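Local coordinates for protein TCR alpha chain (Gallus gallus, PDB 6LIR) that pairs with a beta chain to form the chicken alpha-beta T-cell receptor, which probably recognises peptide antigens presented by MHC molecules, at residues Y33-L36 / G40-F43; Y86-G91 / L97-G102; V117-S122 / N127-L132; S169-W172 / E177-C180. One frame throughout, in Å; residues are numbered along the deposited sequence.

Interaction 1: Y33-L36 / G40-F43; sequences YRQL and GPAF
With CG anti to its carbonyl carbon (chi1 -65°), Tyr33 lays its ring alongside the backbone of Phe43, whose CG, anti to the backbone N (chi1 178°), brings its ring edge to the Tyr33 face. The rings meet as an edge-to-face (T-shaped) pair, centroids 5.7 Å apart and planes at 70°. Phe43 CD1 sits over that face, 4.0 Å from Tyr33 CZ. Closer to the backbone, Tyr33 CE2 lies 3.8 Å from Phe43 CB, and Tyr33 CB touches Pro41 CB at 4.1 Å. Arg34 and Ala42 form the antiparallel hydrogen-bonded pair beside it, Arg34 N giving 2.9 Å to Ala42 O and Ala42 N 2.7 Å to Arg34 O. Past this pair the two segments are bridged by a water that donates to Arg34 O and Gly40 O and accepts from Leu36 N, 2.8 Å away. Tyr33 OH bonds to the backbone N of Leu99 of the TCR beta chain, and the Arg34 guanidinium makes a salt bridge with Asp81. The contact is the turn end of the V-domain hairpin of strands 29-35 and 42-47; strand 42-47 is outermost in this sheet within the chain, and strand 29-35 has strand 84-90 on its other flank.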
loop_
_atom_site.group_PDB
_atom_site.type_symbol
_atom_site.label_atom_id
_atom_site.label_comp_id
_atom_site.label_asym_id
_atom_site.label_seq_id
_atom_site.Cartn_x
_atom_site.Cartn_y
_atom_site.Cartn_z
ATOM N N TYR A 33 13.154 9.191 1.828
ATOM C CA TYR A 33 12.601 8.141 0.993
ATOM C C TYR A 33 11.086 8.247 1.043
ATOM O O TYR A 33 10.514 8.856 1.953
ATOM C CB TYR A 33 13.035 6.743 1.466
ATOM C CG TYR A 33 14.516 6.450 1.350
ATOM C CD1 TYR A 33 15.427 6.980 2.257
ATOM C CD2 TYR A 33 14.998 5.621 0.346
ATOM C CE1 TYR A 33 16.781 6.708 2.154
ATOM C CE2 TYR A 33 16.348 5.341 0.233
ATOM C CZ TYR A 33 17.236 5.885 1.139
ATOM O OH TYR A 33 18.578 5.605 1.023
ATOM N N ARG A 34 10.432 7.646 0.056
ATOM C CA ARG A 34 8.985 7.546 0.082
ATOM C C ARG A 34 8.582 6.149 -0.359
ATOM O O ARG A 34 9.188 5.565 -1.264
ATOM C CB ARG A 34 8.316 8.632 -0.778
ATOM C CG ARG A 34 8.275 8.387 -2.268
ATOM C CD ARG A 34 7.394 9.438 -2.921
ATOM N NE ARG A 34 7.518 9.443 -4.374
ATOM C CZ ARG A 34 6.890 10.302 -5.170
ATOM N NH1 ARG A 34 6.094 11.233 -4.652
ATOM N NH2 ARG A 34 7.063 10.235 -6.482
ATOM N N GLN A 35 7.589 5.604 0.320
ATOM C CA GLN A 35 7.109 4.254 0.067
ATOM C C GLN A 35 5.683 4.361 -0.456
ATOM O O GLN A 35 4.750 4.649 0.302
ATOM C CB GLN A 35 7.173 3.378 1.311
ATOM C CG GLN A 35 6.586 2.000 1.062
ATOM C CD GLN A 35 6.184 1.277 2.329
ATOM O OE1 GLN A 35 5.346 0.379 2.295
ATOM N NE2 GLN A 35 6.792 1.651 3.451
ATOM N N LEU A 36 5.535 4.180 -1.748
ATOM C CA LEU A 36 4.250 4.152 -2.419
ATOM C C LEU A 36 3.555 2.812 -2.170
ATOM O O LEU A 36 4.218 1.799 -1.930
ATOM C CB LEU A 36 4.444 4.365 -3.916
ATOM C CG LEU A 36 4.968 5.732 -4.360
ATOM C CD1 LEU A 36 5.570 5.629 -5.750
ATOM C CD2 LEU A 36 3.859 6.783 -4.339
ATOM N N GLY A 40 8.448 -0.673 -2.190
ATOM C CA GLY A 40 9.337 -0.442 -1.079
ATOM C C GLY A 40 9.849 0.981 -1.106
ATOM O O GLY A 40 9.705 1.691 -2.106
ATOM N N PRO A 41 10.426 1.435 0.007
ATOM C CA PRO A 41 10.945 2.808 0.075
ATOM C C PRO A 41 11.823 3.145 -1.121
ATOM O O PRO A 41 12.655 2.344 -1.554
ATOM C CB PRO A 41 11.742 2.816 1.383
ATOM C CG PRO A 41 11.070 1.777 2.219
ATOM C CD PRO A 41 10.640 0.700 1.265
ATOM N N ALA A 42 11.608 4.333 -1.682
ATOM C CA ALA A 42 12.359 4.783 -2.844
ATOM C C ALA A 42 13.057 6.100 -2.533
ATOM O O ALA A 42 12.454 7.016 -1.963
ATOM C CB ALA A 42 11.438 4.947 -4.063
ATOM N N PHE A 43 14.317 6.191 -2.958
ATOM C CA PHE A 43 15.163 7.343 -2.671
ATOM C C PHE A 43 14.627 8.604 -3.343
ATOM O O PHE A 43 14.219 8.581 -4.507
ATOM C CB PHE A 43 16.595 7.068 -3.134
ATOM C CG PHE A 43 17.533 8.227 -2.933
ATOM C CD1 PHE A 43 17.965 8.578 -1.664
ATOM C CD2 PHE A 43 17.985 8.965 -4.017
ATOM C CE1 PHE A 43 18.824 9.648 -1.479
ATOM C CE2 PHE A 43 18.844 10.036 -3.840
ATOM C CZ PHE A 43 19.265 10.377 -2.571
HETATM O O HOH W 1 7.882 3.799 -3.297
#

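Interaction 2: Y86-G91 / L97-G102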
loop_
_atom_site.group_PDB
_atom_site.type_symbol
_atom_site.label_atom_id
_atom_site.label_comp_id
_atom_site.label_asym_id
_atom_site.label_seq_id
_atom_site.Cartn_x
_atom_site.Cartn_y
_atom_site.Cartn_z
ATOM N N TYR A 86 9.827 8.821 4.577
ATOM C CA TYR A 86 10.790 8.477 5.611
ATOM C C TYR A 86 12.006 9.385 5.521
ATOM O O TYR A 86 12.558 9.595 4.436
ATOM C CB TYR A 86 11.265 7.025 5.471
ATOM C CG TYR A 86 10.269 5.965 5.878
ATOM C CD1 TYR A 86 10.100 5.614 7.213
ATOM C CD2 TYR A 86 9.521 5.287 4.921
ATOM C CE1 TYR A 86 9.202 4.636 7.587
ATOM C CE2 TYR A 86 8.619 4.307 5.286
ATOM C CZ TYR A 86 8.463 3.985 6.619
ATOM O OH TYR A 86 7.565 3.010 6.985
ATOM N N CYS A 87 12.453 9.880 6.666
ATOM C CA CYS A 87 13.769 10.489 6.747
ATOM C C CYS A 87 14.721 9.470 7.355
ATOM O O CYS A 87 14.324 8.625 8.159
ATOM C CB CYS A 87 13.763 11.775 7.586
ATOM S SG CYS A 87 13.280 11.527 9.303
ATOM N N ALA A 88 15.973 9.528 6.920
ATOM C CA ALA A 88 17.014 8.639 7.415
ATOM C C ALA A 88 18.277 9.463 7.598
ATOM O O ALA A 88 18.696 10.164 6.672
ATOM C CB ALA A 88 17.262 7.475 6.448
ATOM N N VAL A 89 18.869 9.398 8.789
ATOM C CA VAL A 89 20.007 10.245 9.116
ATOM C C VAL A 89 21.188 9.374 9.518
ATOM O O VAL A 89 21.033 8.247 9.999
ATOM C CB VAL A 89 19.667 11.251 10.240
ATOM C CG1 VAL A 89 18.408 12.038 9.891
ATOM C CG2 VAL A 89 19.492 10.534 11.567
ATOM N N ARG A 90 22.382 9.925 9.333
ATOM C CA ARG A 90 23.626 9.270 9.704
ATOM C C ARG A 90 24.399 10.200 10.619
ATOM O O ARG A 90 24.590 11.376 10.294
ATOM C CB ARG A 90 24.466 8.899 8.478
ATOM C CG ARG A 90 24.860 7.435 8.439
ATOM C CD ARG A 90 25.812 7.139 7.292
ATOM N NE ARG A 90 25.147 7.248 5.998
ATOM C CZ ARG A 90 24.495 6.249 5.407
ATOM N NH1 ARG A 90 23.914 6.438 4.230
ATOM N NH2 ARG A 90 24.419 5.065 5.997
ATOM N N GLY A 91 24.840 9.669 11.761
ATOM C CA GLY A 91 25.595 10.468 12.710
ATOM C C GLY A 91 27.013 10.727 12.250
ATOM O O GLY A 91 27.640 11.702 12.672
ATOM N N LEU A 97 22.856 4.073 9.471
ATOM C CA LEU A 97 21.728 4.873 9.029
ATOM C C LEU A 97 20.542 4.567 9.935
ATOM O O LEU A 97 20.243 3.398 10.199
ATOM C CB LEU A 97 21.406 4.548 7.570
ATOM C CG LEU A 97 20.430 5.424 6.787
ATOM C CD1 LEU A 97 21.064 6.765 6.461
ATOM C CD2 LEU A 97 19.991 4.714 5.508
ATOM N N THR A 98 19.868 5.609 10.417
ATOM C CA THR A 98 18.724 5.438 11.303
ATOM C C THR A 98 17.504 6.084 10.665
ATOM O O THR A 98 17.514 7.287 10.376
ATOM C CB THR A 98 18.995 6.042 12.684
ATOM O OG1 THR A 98 20.169 5.440 13.245
ATOM C CG2 THR A 98 17.820 5.787 13.609
ATOM N N PHE A 99 16.453 5.293 10.472
ATOM C CA PHE A 99 15.243 5.744 9.804
ATOM C C PHE A 99 14.252 6.344 10.788
ATOM O O PHE A 99 14.147 5.916 11.941
ATOM C CB PHE A 99 14.570 4.586 9.065
ATOM C CG PHE A 99 15.155 4.313 7.715
ATOM C CD1 PHE A 99 14.673 4.968 6.593
ATOM C CD2 PHE A 99 16.187 3.401 7.565
ATOM C CE1 PHE A 99 15.212 4.721 5.347
ATOM C CE2 PHE A 99 16.731 3.146 6.321
ATOM C CZ PHE A 99 16.242 3.807 5.209
ATOM N N GLY A 100 13.484 7.311 10.298
ATOM C CA GLY A 100 12.388 7.858 11.060
ATOM C C GLY A 100 11.181 6.948 11.022
ATOM O O GLY A 100 11.133 5.952 10.302
ATOM N N THR A 101 10.190 7.290 11.840
ATOM C CA THR A 101 8.991 6.470 11.942
ATOM C C THR A 101 8.096 6.583 10.712
ATOM O O THR A 101 7.165 5.785 10.572
ATOM C CB THR A 101 8.209 6.846 13.197
ATOM O OG1 THR A 101 8.215 8.268 13.352
ATOM C CG2 THR A 101 8.842 6.200 14.423
ATOM N N GLY A 102 8.337 7.554 9.835
ATOM C CA GLY A 102 7.560 7.688 8.622
ATOM C C GLY A 102 6.326 8.548 8.774
ATOM O O GLY A 102 5.616 8.459 9.782
#
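Ala88 and Phe99 face each other in the hairpin of strands 84-90 and 97-108, strands F and G of the immunoglobulin V fold, joined by CDR3. Ala88 CB stands over one face of the Phe99 ring, a CH-pi contact 3.8 Å from the centroid and 20° off the normal. The same methyl also meets Leu97 CG at 3.8 Å. Next along this side, the Arg90 chain bends at chi3 (-69°) and lays its guanidinium flat against Leu97, with Leu97 CD1 over its centre and Leu97 CB 3.4 Å from Arg90 NH2. Replacing Arg90 with an alanine would probably leave Leu97 CD1 without the flat surface it rests on and open a gap beside the CDR3 base. The opposite face carries Val89 and Thr98, joined by two backbone bonds, and Cys87, in disulfide with Cys20. Phe99 also pairs edge-to-face with Tyr32 of the TCR beta chain. Where strand 97-108 is interrupted lie Gly100 and Gly102, in the Phe-Gly-X-Gly motif of joining segments; a side chain at Gly102 would clash with Tyr86 CE1. Gly100 meets strand 84-90 twice: its N donates to Cys87 O at 2.6 Å, and its O lies in the Tyr86 ring plane, 3.3 Å from Tyr86 CD1.

Interaction 3: V117-S122 / N127-L132; sequences VYRLTS and NLEMCL
Arg119 and Glu129 form a salt bridge across the two strands, NH1 to OE2 at 2.9 Å. OE2 lies over one guanidinium face, well out of its plane, so no N-H points at it and the attraction is one of charge; guanidinium and carboxylate planes are 79° apart. The extended Glu129 chain crosses the Arg119 chain, which is bent at chi2 and chi3 and whose CG lies 3.4 Å from Glu129 OE2. Arg119 NH2 also makes a salt bridge with Asp194, so the guanidinium lies between two acids. Four backbone bonds knit the antiparallel strands: Tyr118 and Leu132 exchange two, both 2.8 Å from N to O, and Leu120 and Met130 two more. Farther out, Thr121 CG2 runs beside Glu129 CG, and Val117 CG1 rests on Cys131 SG at 3.8 Å. The other face carries apolar groups, Leu120 CB against Met130 CB at 4.2 Å. At the turn end, a water accepts from Ser122 N and lies 2.6 Å from Leu128 O. The hairpin belongs to the second, probably membrane-proximal domain: strand 116-121 is outermost within this chain, strand 128-134 lies between it and strand 164-174, and the face bearing Leu120 and Met130 packs against the TCR beta chain.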
loop_
_atom_site.group_PDB
_atom_site.type_symbol
_atom_site.label_atom_id
_atom_site.label_comp_id
_atom_site.label_asym_id
_atom_site.label_seq_id
_atom_site.Cartn_x
_atom_site.Cartn_y
_atom_site.Cartn_z
ATOM N N VAL A 117 -25.527 6.816 -4.544
ATOM C CA VAL A 117 -25.434 5.538 -3.860
ATOM C C VAL A 117 -26.067 4.483 -4.758
ATOM O O VAL A 117 -27.083 4.745 -5.410
ATOM C CB VAL A 117 -26.100 5.602 -2.469
ATOM C CG1 VAL A 117 -26.179 4.243 -1.854
ATOM C CG2 VAL A 117 -25.299 6.517 -1.553
ATOM N N TYR A 118 -25.471 3.292 -4.797
ATOM C CA TYR A 118 -25.958 2.232 -5.666
ATOM C C TYR A 118 -25.790 0.887 -4.983
ATOM O O TYR A 118 -24.866 0.678 -4.194
ATOM C CB TYR A 118 -25.212 2.178 -7.010
ATOM C CG TYR A 118 -25.083 3.492 -7.741
ATOM C CD1 TYR A 118 -26.124 3.983 -8.520
ATOM C CD2 TYR A 118 -23.915 4.233 -7.665
ATOM C CE1 TYR A 118 -26.001 5.182 -9.197
ATOM C CE2 TYR A 118 -23.784 5.431 -8.335
ATOM C CZ TYR A 118 -24.827 5.901 -9.099
ATOM O OH TYR A 118 -24.694 7.097 -9.766
ATOM N N ARG A 119 -26.678 -0.034 -5.331
ATOM C CA ARG A 119 -26.604 -1.411 -4.876
ATOM C C ARG A 119 -26.107 -2.271 -6.025
ATOM O O ARG A 119 -26.551 -2.117 -7.166
ATOM C CB ARG A 119 -27.966 -1.919 -4.409
ATOM C CG ARG A 119 -28.229 -1.738 -2.934
ATOM C CD ARG A 119 -29.602 -1.140 -2.707
ATOM N NE ARG A 119 -30.672 -1.985 -3.235
ATOM C CZ ARG A 119 -31.287 -2.936 -2.538
ATOM N NH1 ARG A 119 -30.935 -3.172 -1.279
ATOM N NH2 ARG A 119 -32.251 -3.656 -3.098
ATOM N N LEU A 120 -25.198 -3.186 -5.719
ATOM C CA LEU A 120 -24.633 -4.057 -6.730
ATOM C C LEU A 120 -24.829 -5.504 -6.324
ATOM O O LEU A 120 -24.848 -5.842 -5.136
ATOM C CB LEU A 120 -23.133 -3.800 -6.929
ATOM C CG LEU A 120 -22.631 -2.359 -7.001
ATOM C CD1 LEU A 120 -21.124 -2.348 -7.235
ATOM C CD2 LEU A 120 -23.351 -1.604 -8.093
ATOM N N THR A 121 -24.939 -6.362 -7.326
ATOM C CA THR A 121 -24.999 -7.792 -7.104
ATOM C C THR A 121 -23.933 -8.454 -7.961
ATOM O O THR A 121 -23.435 -7.874 -8.933
ATOM C CB THR A 121 -26.386 -8.354 -7.444
ATOM O OG1 THR A 121 -26.689 -8.069 -8.815
ATOM C CG2 THR A 121 -27.452 -7.720 -6.550
ATOM N N SER A 122 -23.582 -9.679 -7.583
ATOM C CA SER A 122 -22.572 -10.456 -8.280
ATOM C C SER A 122 -23.155 -11.802 -8.675
ATOM O O SER A 122 -23.837 -12.447 -7.875
ATOM C CB SER A 122 -21.327 -10.682 -7.422
ATOM O OG SER A 122 -20.689 -11.892 -7.793
ATOM N N ASN A 127 -26.230 -14.214 -3.007
ATOM C CA ASN A 127 -26.810 -13.868 -1.713
ATOM C C ASN A 127 -25.961 -12.822 -0.999
ATOM O O ASN A 127 -25.875 -12.798 0.232
ATOM C CB ASN A 127 -27.006 -15.113 -0.842
ATOM C CG ASN A 127 -25.701 -15.816 -0.499
ATOM O OD1 ASN A 127 -24.879 -15.299 0.255
ATOM N ND2 ASN A 127 -25.520 -17.019 -1.035
ATOM N N LEU A 128 -25.375 -11.916 -1.778
ATOM C CA LEU A 128 -24.490 -10.868 -1.295
ATOM C C LEU A 128 -24.785 -9.599 -2.076
ATOM O O LEU A 128 -25.080 -9.654 -3.273
ATOM C CB LEU A 128 -23.013 -11.251 -1.468
ATOM C CG LEU A 128 -22.215 -11.704 -0.245
ATOM C CD1 LEU A 128 -22.676 -13.063 0.234
ATOM C CD2 LEU A 128 -20.730 -11.734 -0.570
ATOM N N GLU A 129 -24.715 -8.462 -1.392
ATOM C CA GLU A 129 -24.953 -7.164 -2.006
ATOM C C GLU A 129 -23.850 -6.204 -1.594
ATOM O O GLU A 129 -23.389 -6.232 -0.449
ATOM C CB GLU A 129 -26.320 -6.593 -1.610
ATOM C CG GLU A 129 -27.220 -6.280 -2.791
ATOM C CD GLU A 129 -28.571 -5.734 -2.364
ATOM O OE1 GLU A 129 -29.602 -6.220 -2.877
ATOM O OE2 GLU A 129 -28.601 -4.816 -1.516
ATOM N N MET A 130 -23.417 -5.367 -2.536
ATOM C CA MET A 130 -22.363 -4.391 -2.292
ATOM C C MET A 130 -22.929 -2.990 -2.461
ATOM O O MET A 130 -23.583 -2.687 -3.466
ATOM C CB MET A 130 -21.188 -4.608 -3.250
ATOM C CG MET A 130 -20.074 -3.571 -3.142
ATOM S SD MET A 130 -19.033 -3.770 -1.683
ATOM C CE MET A 130 -18.166 -5.287 -2.089
ATOM N N CYS A 131 -22.680 -2.138 -1.482
ATOM C CA CYS A 131 -23.147 -0.761 -1.522
ATOM C C CYS A 131 -22.026 0.141 -2.008
ATOM O O CYS A 131 -20.937 0.147 -1.432
ATOM C CB CYS A 131 -23.657 -0.317 -0.152
ATOM S SG CYS A 131 -24.532 1.269 -0.077
ATOM N N LEU A 132 -22.298 0.912 -3.053
ATOM C CA LEU A 132 -21.304 1.802 -3.634
ATOM C C LEU A 132 -21.751 3.255 -3.496
ATOM O O LEU A 132 -22.804 3.638 -4.014
ATOM C CB LEU A 132 -21.085 1.440 -5.101
ATOM C CG LEU A 132 -20.135 2.320 -5.914
ATOM C CD1 LEU A 132 -18.681 2.236 -5.435
ATOM C CD2 LEU A 132 -20.231 1.999 -7.402
HETATM O O HOH W 2 -25.206 -10.961 -5.536
#

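Interaction 4: S169-W172 / E177-C180; sequences STYW and EMQC
Tyr171 reaches from strand 164-174 to the loop 177-180 in the second, immunoglobulin-like and probably constant domain, while the backbones stay apart, the nearest CA atoms, of Trp172 and Met178, being separated by 7.3 Å. Its CB sets out with CG wedged between the backbone N and carbonyl carbon (chi1 64°), which swings the ring off the strand toward the loop. Along one side of the ring, CD1 lies 3.8 Å from Met178 CE, and CE1 meets Met178 SD at 3.7 Å. This is a Met-aromatic contact of oblique kind, the sulfur 63° off the ring normal. Met178, bent at chi2 and chi3, curls its methyl back so that CE also touches Tyr171 O and Trp172 CA. At the tip, OH donates to Gln179 O at 2.7 Å; that oxygen lies in the plane of the ring, at its edge. The same hydroxyl sits 3.3 Å from Cys180 CA and is hydrogen-bonded to Gly181 N just beyond. A phenylalanine in place of Tyr171 would probably leave Gln179 O and Gly181 N without their shared partner and set the loop freer beside the disulfide. That internal disulfide joins Cys180 to Cys131, which shares a backbone bond with Tyr171. The hydroxyl thus acts as donor to one backbone group and acceptor from another: the ring's tip is held by polar bonds and its flank by the Met178 sulfur and methyl.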
loop_
_atom_site.group_PDB
_atom_site.type_symbol
_atom_site.label_atom_id
_atom_site.label_comp_id
_atom_site.label_asym_id
_atom_site.label_seq_id
_atom_site.Cartn_x
_atom_site.Cartn_y
_atom_site.Cartn_z
ATOM N N SER A 169 -16.690 4.816 -1.764
ATOM C CA SER A 169 -16.801 4.071 -0.521
ATOM C C SER A 169 -17.660 2.845 -0.779
ATOM O O SER A 169 -18.591 2.889 -1.585
ATOM C CB SER A 169 -17.396 4.927 0.611
ATOM O OG SER A 169 -16.391 5.732 1.214
ATOM N N THR A 170 -17.342 1.743 -0.102
ATOM C CA THR A 170 -18.118 0.523 -0.276
ATOM C C THR A 170 -18.263 -0.204 1.050
ATOM O O THR A 170 -17.414 -0.098 1.936
ATOM C CB THR A 170 -17.468 -0.450 -1.279
ATOM O OG1 THR A 170 -16.087 -0.640 -0.945
ATOM C CG2 THR A 170 -17.585 0.068 -2.703
ATOM N N TYR A 171 -19.355 -0.955 1.162
ATOM C CA TYR A 171 -19.570 -1.893 2.252
ATOM C C TYR A 171 -20.536 -2.957 1.754
ATOM O O TYR A 171 -21.370 -2.695 0.883
ATOM C CB TYR A 171 -20.074 -1.214 3.539
ATOM C CG TYR A 171 -21.430 -0.534 3.479
ATOM C CD1 TYR A 171 -22.602 -1.251 3.687
ATOM C CD2 TYR A 171 -21.532 0.835 3.267
ATOM C CE1 TYR A 171 -23.840 -0.629 3.653
ATOM C CE2 TYR A 171 -22.764 1.466 3.232
ATOM C CZ TYR A 171 -23.914 0.730 3.425
ATOM O OH TYR A 171 -25.143 1.353 3.392
ATOM N N TRP A 172 -20.388 -4.167 2.285
ATOM C CA TRP A 172 -21.108 -5.325 1.778
ATOM C C TRP A 172 -21.638 -6.146 2.943
ATOM O O TRP A 172 -21.091 -6.110 4.049
ATOM C CB TRP A 172 -20.202 -6.201 0.907
ATOM C CG TRP A 172 -19.069 -6.781 1.691
ATOM C CD1 TRP A 172 -17.862 -6.198 1.942
ATOM C CD2 TRP A 172 -19.049 -8.049 2.354
ATOM N NE1 TRP A 172 -17.087 -7.030 2.713
ATOM C CE2 TRP A 172 -17.792 -8.173 2.977
ATOM C CE3 TRP A 172 -19.969 -9.096 2.474
ATOM C CZ2 TRP A 172 -17.430 -9.301 3.710
ATOM C CZ3 TRP A 172 -19.609 -10.214 3.204
ATOM C CH2 TRP A 172 -18.351 -10.309 3.811
ATOM N N GLU A 177 -29.764 -8.531 5.036
ATOM C CA GLU A 177 -29.354 -7.612 6.093
ATOM C C GLU A 177 -28.612 -6.395 5.559
ATOM O O GLU A 177 -27.749 -5.844 6.249
ATOM C CB GLU A 177 -28.514 -8.305 7.163
ATOM C CG GLU A 177 -27.604 -9.393 6.687
ATOM C CD GLU A 177 -27.186 -10.283 7.833
ATOM O OE1 GLU A 177 -27.458 -11.498 7.765
ATOM O OE2 GLU A 177 -26.595 -9.767 8.805
ATOM N N MET A 178 -28.918 -5.962 4.346
ATOM C CA MET A 178 -28.181 -4.878 3.721
ATOM C C MET A 178 -29.121 -3.703 3.510
ATOM O O MET A 178 -30.231 -3.873 2.997
ATOM C CB MET A 178 -27.574 -5.319 2.383
ATOM C CG MET A 178 -27.370 -4.186 1.382
ATOM S SD MET A 178 -26.188 -2.938 1.931
ATOM C CE MET A 178 -24.673 -3.894 1.941
ATOM N N GLN A 179 -28.658 -2.514 3.887
ATOM C CA GLN A 179 -29.403 -1.278 3.687
ATOM C C GLN A 179 -28.396 -0.259 3.175
ATOM O O GLN A 179 -27.571 0.250 3.941
ATOM C CB GLN A 179 -30.070 -0.810 4.981
ATOM C CG GLN A 179 -30.807 0.515 4.848
ATOM C CD GLN A 179 -31.755 0.785 5.996
ATOM O OE1 GLN A 179 -32.108 -0.123 6.743
ATOM N NE2 GLN A 179 -32.164 2.044 6.150
ATOM N N CYS A 180 -28.464 0.026 1.875
ATOM C CA CYS A 180 -27.498 0.870 1.186
ATOM C C CYS A 180 -27.976 2.306 1.289
ATOM O O CYS A 180 -28.979 2.674 0.673
ATOM C CB CYS A 180 -27.439 0.433 -0.273
ATOM S SG CYS A 180 -26.108 0.965 -1.322
#

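How the interactions relate
From the N terminus, interaction 1 closes the short turn between strands 29-35 and 42-47, and interaction 2 then closes the CDR3 loop between strands 84-90 and 97-108. They follow in series without nesting, yet share one sheet of the V domain: Tyr33 N probably bonds to Tyr86 O, and the Tyr33 ring packs on Phe99. The chain then passes to the second domain, where interaction 3 closes a hairpin and interaction 4 a loop after strand 164-174, their centres 7 Å apart. The Cys131-Cys180 disulfide joins these two. The contacts of one domain do not touch those of the other, the nearest atoms of interactions 1 and 4 being about 20 Å apart.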